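Local coordinates for hypothetical protein PAE2307 (Pyrobaculum aerophilum, PDB 1WVQ) that acts as an adenosine-specific kinase from an ancient conserved family and can carry a stable phosphohistidine, at the interface of chains A and B. Numbering follows the deposited sequence. Chains: chain A/B, hypothetical protein PAE2307.

Contact 1: the interface of chains A and B. Residues chain A 27-28, 30, 107-108; chain B 96-97, 100, 165.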
loop_
_atom_site.group_PDB
_atom_site.type_symbol
_atom_site.label_atom_id
_atom_site.label_comp_id
_atom_site.label_asym_id
_atom_site.label_seq_id
_atom_site.Cartn_x
_atom_site.Cartn_y
_atom_site.Cartn_z
ATOM N N HIS A 27 -16.089 -9.937 -1.013
ATOM C CA HIS A 27 -16.398 -11.337 -0.750
ATOM C C HIS A 27 -16.252 -11.559 0.749
ATOM O O HIS A 27 -15.533 -10.824 1.414
ATOM C CB HIS A 27 -15.455 -12.274 -1.520
ATOM C CG HIS A 27 -14.103 -12.423 -0.898
ATOM N ND1 HIS A 27 -13.149 -11.430 -0.945
ATOM C CD2 HIS A 27 -13.534 -13.461 -0.239
ATOM C CE1 HIS A 27 -12.051 -11.850 -0.344
ATOM N NE2 HIS A 27 -12.257 -13.081 0.090
ATOM N N PHE A 28 -16.962 -12.556 1.271
ATOM C CA PHE A 28 -16.918 -12.901 2.689
ATOM C C PHE A 28 -17.680 -11.910 3.568
ATOM O O PHE A 28 -17.572 -10.696 3.413
ATOM C CB PHE A 28 -15.463 -13.030 3.153
ATOM C CG PHE A 28 -15.309 -13.597 4.535
ATOM C CD1 PHE A 28 -16.079 -14.682 4.953
ATOM C CD2 PHE A 28 -14.360 -13.073 5.407
ATOM C CE1 PHE A 28 -15.897 -15.234 6.225
ATOM C CE2 PHE A 28 -14.173 -13.621 6.679
ATOM C CZ PHE A 28 -14.940 -14.699 7.085
ATOM N N LYS A 30 -17.263 -10.835 6.489
ATOM C CA LYS A 30 -16.495 -9.859 7.258
ATOM C C LYS A 30 -16.390 -8.514 6.530
ATOM O O LYS A 30 -16.052 -7.503 7.134
ATOM C CB LYS A 30 -15.102 -10.412 7.572
ATOM C CG LYS A 30 -14.344 -9.620 8.642
ATOM C CD LYS A 30 -13.189 -10.427 9.244
ATOM C CE LYS A 30 -12.018 -10.613 8.283
ATOM N NZ LYS A 30 -11.203 -9.368 8.160
ATOM N N PRO A 107 -8.750 -6.354 2.706
ATOM C CA PRO A 107 -8.515 -7.633 2.028
ATOM C C PRO A 107 -9.690 -8.248 1.261
ATOM O O PRO A 107 -9.482 -8.877 0.228
ATOM C CB PRO A 107 -8.009 -8.527 3.155
ATOM C CG PRO A 107 -7.235 -7.550 4.003
ATOM C CD PRO A 107 -8.207 -6.384 4.075
ATOM N N GLU A 108 -10.913 -8.079 1.754
ATOM C CA GLU A 108 -12.077 -8.640 1.068
ATOM C C GLU A 108 -12.432 -7.914 -0.230
ATOM O O GLU A 108 -12.998 -8.514 -1.140
ATOM C CB GLU A 108 -13.321 -8.609 1.966
ATOM C CG GLU A 108 -13.334 -9.593 3.119
ATOM C CD GLU A 108 -12.800 -8.990 4.395
ATOM O OE1 GLU A 108 -12.764 -7.744 4.490
ATOM O OE2 GLU A 108 -12.431 -9.756 5.306
ATOM N N PRO B 96 -8.723 -16.407 0.336
ATOM C CA PRO B 96 -8.360 -15.220 -0.438
ATOM C C PRO B 96 -7.874 -14.043 0.405
ATOM O O PRO B 96 -6.948 -13.345 0.002
ATOM C CB PRO B 96 -9.639 -14.910 -1.204
ATOM C CG PRO B 96 -10.170 -16.286 -1.495
ATOM C CD PRO B 96 -9.989 -16.987 -0.154
ATOM N N ILE B 97 -8.474 -13.815 1.571
ATOM C CA ILE B 97 -8.029 -12.683 2.385
ATOM C C ILE B 97 -6.585 -12.814 2.844
ATOM O O ILE B 97 -5.967 -11.818 3.216
ATOM C CB ILE B 97 -8.924 -12.434 3.632
ATOM C CG1 ILE B 97 -8.974 -13.671 4.529
ATOM C CG2 ILE B 97 -10.313 -11.990 3.190
ATOM C CD1 ILE B 97 -9.705 -13.429 5.845
ATOM N N LEU B 100 -4.893 -11.751 -1.003
ATOM C CA LEU B 100 -5.363 -10.689 -1.886
ATOM C C LEU B 100 -4.597 -9.375 -1.952
ATOM O O LEU B 100 -4.383 -8.851 -3.043
ATOM C CB LEU B 100 -6.854 -10.417 -1.634
ATOM C CG LEU B 100 -7.761 -11.404 -2.389
ATOM C CD1 LEU B 100 -9.184 -11.327 -1.874
ATOM C CD2 LEU B 100 -7.710 -11.094 -3.889
ATOM N N TYR B 165 -11.985 -13.750 13.794
ATOM C CA TYR B 165 -11.314 -12.670 13.070
ATOM C C TYR B 165 -11.608 -11.309 13.697
ATOM O O TYR B 165 -11.014 -10.299 13.319
ATOM C CB TYR B 165 -11.741 -12.646 11.601
ATOM C CG TYR B 165 -11.316 -13.854 10.795
ATOM C CD1 TYR B 165 -10.167 -14.578 11.122
ATOM C CD2 TYR B 165 -12.033 -14.235 9.664
ATOM C CE1 TYR B 165 -9.746 -15.650 10.335
ATOM C CE2 TYR B 165 -11.622 -15.299 8.872
ATOM C CZ TYR B 165 -10.480 -16.001 9.209
ATOM O OH TYR B 165 -10.076 -17.047 8.410
HETATM O O HOH W 1 -11.063 -15.134 2.102
HETATM O O HOH W 2 -10.483 -8.963 10.974
#

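Contact 2: the interface of chains A and B. Residues chain A 29, 58, 60, 62; chain B 147, 151, 155.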
loop_
_atom_site.group_PDB
_atom_site.type_symbol
_atom_site.label_atom_id
_atom_site.label_comp_id
_atom_site.label_asym_id
_atom_site.label_seq_id
_atom_site.Cartn_x
_atom_site.Cartn_y
_atom_site.Cartn_z
ATOM N N ILE A 29 -18.450 -12.461 4.498
ATOM C CA ILE A 29 -19.282 -11.684 5.402
ATOM C C ILE A 29 -18.542 -10.612 6.205
ATOM O O ILE A 29 -19.123 -9.584 6.548
ATOM C CB ILE A 29 -20.049 -12.644 6.354
ATOM C CG1 ILE A 29 -21.319 -11.974 6.867
ATOM C CG2 ILE A 29 -19.158 -13.077 7.498
ATOM C CD1 ILE A 29 -22.263 -12.936 7.580
ATOM N N LYS A 58 -27.201 -17.295 4.242
ATOM C CA LYS A 58 -28.528 -16.693 4.312
ATOM C C LYS A 58 -28.764 -15.655 3.206
ATOM O O LYS A 58 -29.884 -15.179 3.021
ATOM C CB LYS A 58 -28.749 -16.071 5.697
ATOM C CG LYS A 58 -28.860 -17.118 6.804
ATOM C CD LYS A 58 -29.382 -16.544 8.109
ATOM C CE LYS A 58 -29.632 -17.675 9.110
ATOM N NZ LYS A 58 -30.307 -17.233 10.355
ATOM N N LEU A 60 -28.115 -12.479 2.886
ATOM C CA LEU A 60 -28.737 -11.256 3.358
ATOM C C LEU A 60 -27.917 -10.017 3.059
ATOM O O LEU A 60 -26.685 -10.068 2.977
ATOM C CB LEU A 60 -28.968 -11.333 4.867
ATOM C CG LEU A 60 -29.865 -12.470 5.350
ATOM C CD1 LEU A 60 -29.725 -12.615 6.851
ATOM C CD2 LEU A 60 -31.309 -12.204 4.944
ATOM N N ARG A 62 -26.202 -7.329 4.312
ATOM C CA ARG A 62 -25.632 -7.003 5.612
ATOM C C ARG A 62 -25.356 -5.506 5.641
ATOM O O ARG A 62 -24.948 -4.929 4.634
ATOM C CB ARG A 62 -24.337 -7.790 5.813
ATOM C CG ARG A 62 -24.492 -9.286 5.613
ATOM C CD ARG A 62 -25.325 -9.919 6.720
ATOM N NE ARG A 62 -25.469 -11.363 6.537
ATOM C CZ ARG A 62 -25.866 -12.202 7.486
ATOM N NH1 ARG A 62 -26.158 -11.747 8.700
ATOM N NH2 ARG A 62 -25.970 -13.497 7.218
ATOM N N GLU B 147 -30.647 -8.057 6.473
ATOM C CA GLU B 147 -30.213 -8.472 7.801
ATOM C C GLU B 147 -30.999 -7.790 8.924
ATOM O O GLU B 147 -31.166 -6.575 8.925
ATOM C CB GLU B 147 -28.715 -8.173 7.945
ATOM C CG GLU B 147 -28.082 -8.580 9.262
ATOM C CD GLU B 147 -26.614 -8.225 9.313
ATOM O OE1 GLU B 147 -26.272 -7.059 8.992
ATOM O OE2 GLU B 147 -25.804 -9.100 9.682
ATOM N N ASP B 151 -30.116 -11.185 13.121
ATOM C CA ASP B 151 -29.161 -11.720 12.146
ATOM C C ASP B 151 -27.791 -11.093 12.377
ATOM O O ASP B 151 -26.761 -11.761 12.271
ATOM C CB ASP B 151 -29.585 -11.399 10.710
ATOM C CG ASP B 151 -30.829 -12.134 10.285
ATOM O OD1 ASP B 151 -30.968 -13.322 10.637
ATOM O OD2 ASP B 151 -31.655 -11.524 9.578
ATOM N N ARG B 155 -24.209 -12.808 13.092
ATOM C CA ARG B 155 -23.066 -12.578 12.206
ATOM C C ARG B 155 -21.854 -12.122 13.028
ATOM O O ARG B 155 -20.717 -12.524 12.761
ATOM C CB ARG B 155 -23.444 -11.523 11.156
ATOM C CG ARG B 155 -22.309 -10.983 10.305
ATOM C CD ARG B 155 -21.616 -9.811 10.977
ATOM N NE ARG B 155 -22.448 -8.617 11.117
ATOM C CZ ARG B 155 -22.988 -7.947 10.105
ATOM N NH1 ARG B 155 -22.799 -8.367 8.861
ATOM N NH2 ARG B 155 -23.663 -6.815 10.325
HETATM O O HOH W 3 -28.900 -15.095 11.172
HETATM O O HOH W 4 -32.365 -15.488 9.509
#

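Contact 3: the interface of chains A and B. Residues chain A 54-55, 59, 130; chain B 140-142, 144.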
loop_
_atom_site.group_PDB
_atom_site.type_symbol
_atom_site.label_atom_id
_atom_site.label_comp_id
_atom_site.label_asym_id
_atom_site.label_seq_id
_atom_site.Cartn_x
_atom_site.Cartn_y
_atom_site.Cartn_z
ATOM N N GLU A 54 -24.401 -10.496 0.742
ATOM C CA GLU A 54 -23.851 -11.808 1.060
ATOM C C GLU A 54 -24.374 -12.707 -0.060
ATOM O O GLU A 54 -25.579 -12.776 -0.285
ATOM C CB GLU A 54 -24.372 -12.260 2.427
ATOM C CG GLU A 54 -24.058 -13.697 2.779
ATOM C CD GLU A 54 -24.602 -14.086 4.141
ATOM O OE1 GLU A 54 -25.690 -13.602 4.512
ATOM O OE2 GLU A 54 -23.948 -14.892 4.835
ATOM N N ALA A 55 -23.472 -13.393 -0.758
ATOM C CA ALA A 55 -23.868 -14.214 -1.900
ATOM C C ALA A 55 -24.155 -15.689 -1.662
ATOM O O ALA A 55 -24.531 -16.398 -2.598
ATOM C CB ALA A 55 -22.839 -14.066 -3.014
ATOM N N ARG A 59 -27.710 -15.301 2.477
ATOM C CA ARG A 59 -27.827 -14.345 1.373
ATOM C C ARG A 59 -28.537 -13.059 1.773
ATOM O O ARG A 59 -29.438 -12.585 1.077
ATOM C CB ARG A 59 -28.576 -14.996 0.207
ATOM C CG ARG A 59 -27.799 -16.111 -0.460
ATOM C CD ARG A 59 -28.722 -17.040 -1.241
ATOM N NE ARG A 59 -29.454 -16.366 -2.309
ATOM C CZ ARG A 59 -30.326 -16.978 -3.102
ATOM N NH1 ARG A 59 -30.571 -18.268 -2.930
ATOM N NH2 ARG A 59 -30.935 -16.312 -4.075
ATOM N N GLU A 130 -31.963 -15.547 -10.156
ATOM C CA GLU A 130 -31.214 -15.108 -8.984
ATOM C C GLU A 130 -29.686 -15.200 -9.094
ATOM O O GLU A 130 -28.983 -15.363 -8.095
ATOM C CB GLU A 130 -31.743 -15.846 -7.746
ATOM C CG GLU A 130 -33.161 -15.374 -7.389
ATOM C CD GLU A 130 -33.839 -16.153 -6.277
ATOM O OE1 GLU A 130 -33.153 -16.813 -5.476
ATOM O OE2 GLU A 130 -35.083 -16.077 -6.201
ATOM N N GLY B 140 -21.992 -15.993 -6.908
ATOM C CA GLY B 140 -23.036 -16.369 -5.978
ATOM C C GLY B 140 -24.422 -15.951 -6.435
ATOM O O GLY B 140 -24.652 -15.708 -7.619
ATOM N N HIS B 141 -25.334 -15.836 -5.473
ATOM C CA HIS B 141 -26.723 -15.503 -5.753
ATOM C C HIS B 141 -27.181 -14.159 -5.212
ATOM O O HIS B 141 -26.523 -13.557 -4.368
ATOM C CB HIS B 141 -27.619 -16.603 -5.182
ATOM C CG HIS B 141 -27.400 -17.942 -5.809
ATOM N ND1 HIS B 141 -28.373 -18.590 -6.543
ATOM C CD2 HIS B 141 -26.315 -18.750 -5.829
ATOM C CE1 HIS B 141 -27.893 -19.738 -6.984
ATOM N NE2 HIS B 141 -26.646 -19.860 -6.565
ATOM N N SER B 142 -28.332 -13.710 -5.706
ATOM C CA SER B 142 -28.927 -12.448 -5.293
ATOM C C SER B 142 -29.417 -12.568 -3.853
ATOM O O SER B 142 -29.654 -13.671 -3.359
ATOM C CB SER B 142 -30.096 -12.091 -6.221
ATOM O OG SER B 142 -31.099 -13.093 -6.197
ATOM N N LEU B 144 -31.666 -12.617 -0.471
ATOM C CA LEU B 144 -32.974 -13.172 -0.137
ATOM C C LEU B 144 -33.713 -12.211 0.785
ATOM O O LEU B 144 -34.930 -12.302 0.941
ATOM C CB LEU B 144 -32.818 -14.526 0.560
ATOM C CG LEU B 144 -32.374 -15.702 -0.319
ATOM C CD1 LEU B 144 -32.166 -16.933 0.541
ATOM C CD2 LEU B 144 -33.414 -15.969 -1.393
HETATM O O HOH W 5 -26.550 -11.407 -2.601
#

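Contact 4: the interface of chains A and B. Residues chain A 58-61; chain B 142-145.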
loop_
_atom_site.group_PDB
_atom_site.type_symbol
_atom_site.label_atom_id
_atom_site.label_comp_id
_atom_site.label_asym_id
_atom_site.label_seq_id
_atom_site.Cartn_x
_atom_site.Cartn_y
_atom_site.Cartn_z
ATOM N N LYS A 58 -27.201 -17.295 4.242
ATOM C CA LYS A 58 -28.528 -16.693 4.312
ATOM C C LYS A 58 -28.764 -15.655 3.206
ATOM O O LYS A 58 -29.884 -15.179 3.021
ATOM C CB LYS A 58 -28.749 -16.071 5.697
ATOM C CG LYS A 58 -28.860 -17.118 6.804
ATOM C CD LYS A 58 -29.382 -16.544 8.109
ATOM C CE LYS A 58 -29.632 -17.675 9.110
ATOM N NZ LYS A 58 -30.307 -17.233 10.355
ATOM N N ARG A 59 -27.710 -15.301 2.477
ATOM C CA ARG A 59 -27.827 -14.345 1.373
ATOM C C ARG A 59 -28.537 -13.059 1.773
ATOM O O ARG A 59 -29.438 -12.585 1.077
ATOM C CB ARG A 59 -28.576 -14.996 0.207
ATOM C CG ARG A 59 -27.799 -16.111 -0.460
ATOM C CD ARG A 59 -28.722 -17.040 -1.241
ATOM N NE ARG A 59 -29.454 -16.366 -2.309
ATOM C CZ ARG A 59 -30.326 -16.978 -3.102
ATOM N NH1 ARG A 59 -30.571 -18.268 -2.930
ATOM N NH2 ARG A 59 -30.935 -16.312 -4.075
ATOM N N LEU A 60 -28.115 -12.479 2.886
ATOM C CA LEU A 60 -28.737 -11.256 3.358
ATOM C C LEU A 60 -27.917 -10.017 3.059
ATOM O O LEU A 60 -26.685 -10.068 2.977
ATOM C CB LEU A 60 -28.968 -11.333 4.867
ATOM C CG LEU A 60 -29.865 -12.470 5.350
ATOM C CD1 LEU A 60 -29.725 -12.615 6.851
ATOM C CD2 LEU A 60 -31.309 -12.204 4.944
ATOM N N VAL A 61 -28.616 -8.903 2.875
ATOM C CA VAL A 61 -27.942 -7.637 2.659
ATOM C C VAL A 61 -27.503 -7.245 4.065
ATOM O O VAL A 61 -28.333 -6.911 4.917
ATOM C CB VAL A 61 -28.897 -6.566 2.103
ATOM C CG1 VAL A 61 -28.172 -5.227 2.013
ATOM C CG2 VAL A 61 -29.407 -6.987 0.735
ATOM N N SER B 142 -28.332 -13.710 -5.706
ATOM C CA SER B 142 -28.927 -12.448 -5.293
ATOM C C SER B 142 -29.417 -12.568 -3.853
ATOM O O SER B 142 -29.654 -13.671 -3.359
ATOM C CB SER B 142 -30.096 -12.091 -6.221
ATOM O OG SER B 142 -31.099 -13.093 -6.197
ATOM N N PRO B 143 -29.576 -11.429 -3.160
ATOM C CA PRO B 143 -30.036 -11.387 -1.764
ATOM C C PRO B 143 -31.451 -11.919 -1.580
ATOM O O PRO B 143 -32.326 -11.684 -2.416
ATOM C CB PRO B 143 -29.966 -9.899 -1.409
ATOM C CG PRO B 143 -29.024 -9.319 -2.408
ATOM C CD PRO B 143 -29.318 -10.071 -3.669
ATOM N N LEU B 144 -31.666 -12.617 -0.471
ATOM C CA LEU B 144 -32.974 -13.172 -0.137
ATOM C C LEU B 144 -33.713 -12.211 0.785
ATOM O O LEU B 144 -34.930 -12.302 0.941
ATOM C CB LEU B 144 -32.818 -14.526 0.560
ATOM C CG LEU B 144 -32.374 -15.702 -0.319
ATOM C CD1 LEU B 144 -32.166 -16.933 0.541
ATOM C CD2 LEU B 144 -33.414 -15.969 -1.393
ATOM N N GLY B 145 -32.972 -11.293 1.397
ATOM C CA GLY B 145 -33.584 -10.338 2.300
ATOM C C GLY B 145 -32.567 -9.407 2.934
ATOM O O GLY B 145 -31.396 -9.394 2.539
#

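Contact 1: the interface of chains A and B
A:His27 meets the start of helix 96-104 of chain B in a mixed apolar and water-bridged interface between two copies of this adenosine-specific kinase family protein. Since the whole interface is not an exact two-fold, the subunits offer different surfaces, and the patch presumably helps hold the deposited six-subunit assembly together. CG of A:His27 stands between the backbone N and the carbonyl carbon (chi1 79°), which carries the imidazole toward chain B, and its CE1 lies 3.3 Å from methyl CD1 of B:Leu100. Beside it, NE2 lies 3.4 Å from CB of B:Pro96. The same NE2 shares water 1, in the ring plane, with the backbone N of B:Ile97. Rotation of the ring is limited by ND1, which donates to A:Glu108 O at 2.9 Å, on a lone pair in the carbonyl plane. With an alanine here, B:Leu100 CD1 and B:Pro96 CB would probably face a gap, and the water link to B:Ile97 would be lost. B:Ile97, with 78 Å² hidden, lays its CG2 branch 3.9 Å from CG of A:Glu108, the two side chains running parallel, while its CB packs against CB of A:Pro107. Further along, CZ of A:Phe28 meets the edge of the B:Tyr165 ring in plane. A:Lys30 crosses that tyrosine at about a right angle, its CD 3.5 Å from B:Tyr165 CB. The bends at chi3 and chi4 bring its NZ to water 2, held 2.8 Å from B:Tyr165 O.

Contact 2: the interface of chains A and B
A:Arg62 and B:Glu147 form a salt bridge across the subunits, best traced along the arginine. Its CB lies 3.5 Å from B:Arg155 NH1, and CG passes the same nitrogen slightly farther off. A bend at chi2 (-69°) turns the chain toward B:Glu147, whose carboxylate carbon CD is 3.4 Å from CD of the arginine. NE and CZ follow, both within 4 Å of B:Glu147 OE2. At the tip, NH1 donates to that oxygen at 2.8 Å, in the guanidinium plane but from above the carboxylate plane; the two planes stand 83° apart. Methyl CD1 atoms of A:Ile29 and A:Leu60 cover opposite guanidinium faces. The other carboxylate oxygen, OE1, is 2.9 Å from B:Arg155 NH2 in a salt bridge within chain B. A glutamine in place of B:Glu147 would probably leave both arginines without this shared negative charge. A:Ile29 CD1 also packs 3.4 Å from B:Arg155 CG, while A:Lys58 NZ reaches B:Asp151 OD1 through waters 3 and 4. In the fold, A:Leu60 and A:Arg62 belong to strand 60-65, which faces B:Asp151 and B:Arg155 of helix 149-162 and the short segment leading into it.

Contact 3: the interface of chains A and B
A:Arg59, A:Glu130 and B:His141 bury the most surface here, and A:Arg59, with 53 Å² hidden, lies against segment 140-144 of chain B. A bend at chi3 (61°) turns its guanidinium across the backbone, where NE and NH2 both take the carbonyl oxygen of B:Ser142. The NE bond, 2.9 Å to B:Ser142 O, runs nearly along the C=O axis. NH2 reaches the same oxygen, tilted 25° from the carbonyl plane, although that oxygen lies in the plane of the guanidinium. Two donors on one acceptor, side-on, restrict swivelling of the flat group. Its faces are filled from chain B: CD2 of B:Leu144 sits over the centre of one, and CB of B:His141 lies against the other, 3.4 Å from A:Arg59 CZ. A:Glu130 touches chain B itself and also steadies the arginine, its OE1 receiving A:Arg59 NH2 at 2.7 Å; this carboxylate would be expected to balance the arginine's charge and help hold the guanidinium's orientation. The backbone of A:Glu130 also takes part, since its O accepts the N of B:Ser142 at 3.0 Å from above the carbonyl plane. Main-chain bonds continue on either side: B:His141 N donates to A:Ala55 O at 3.0 Å in a nearly straight line (177° at the hydrogen), and B:Leu144 N donates to A:Arg59 O at 2.7 Å. Water 5 links the two backbones once more, 2.9 Å from A:Glu54 O and 2.8 Å from B:His141 O.

Contact 4: the interface of chains A and B
A:Leu60 pairs with B:Gly145 in a parallel beta bridge, making this an interface of strand addition: the short strand 145-146 of chain B lies beside the start of strand 60-65 of chain A and presumably helps tie the subunits of the deposited assembly together. The register is set by backbone atoms. A:Val61 N donates to B:Gly145 O at 2.8 Å, in the carbonyl plane and close to straight (163° at the hydrogen). On the other side of A:Leu60, the carbonyl of A:Arg59 takes its bond from B:Leu144, so that polar links flank the leucine. A:Arg59 itself has a left-handed backbone conformation (phi 51°), which turns the chain just before the strand begins. B:Gly145 is almost fully extended and has no side chain, which probably lets CD2 of A:Leu60 lie 3.7 Å from its carbonyl carbon C. B:Pro143, lacking an N-H, adds an apolar contact instead: its ring CB is 3.7 Å from CG2 of A:Val61, with CG of the ring slightly farther away. That methyl is placed by the valine torsion (chi1 175°), which sets CG1 opposite the backbone N and leaves CG2 on the N side, where it also comes within 3.6 Å of B:Gly145 O. At the opposite end of the patch, the methyl CD1 of B:Leu144 rests 3.8 Å from the backbone O of A:Lys58.

Contacts 3 and 4 lie about 5 Å apart between the centres of their C-alpha atoms and share A:Arg59, B:Ser142 and B:Leu144; they are neighbouring stretches of one continuous seam. Contact 2 follows 7 Å from contact 4, sharing A:Lys58 and A:Leu60, as chain B passes from strand 145-146 into helix 149-162. Contact 1 stands apart, 16 to 18 Å from the others by the same measure, and uses helix 96-104 and the C-terminal end of chain B. Chain B thus grips chain A with separate parts of its fold, which would be expected to fix the relative orientation of the subunits.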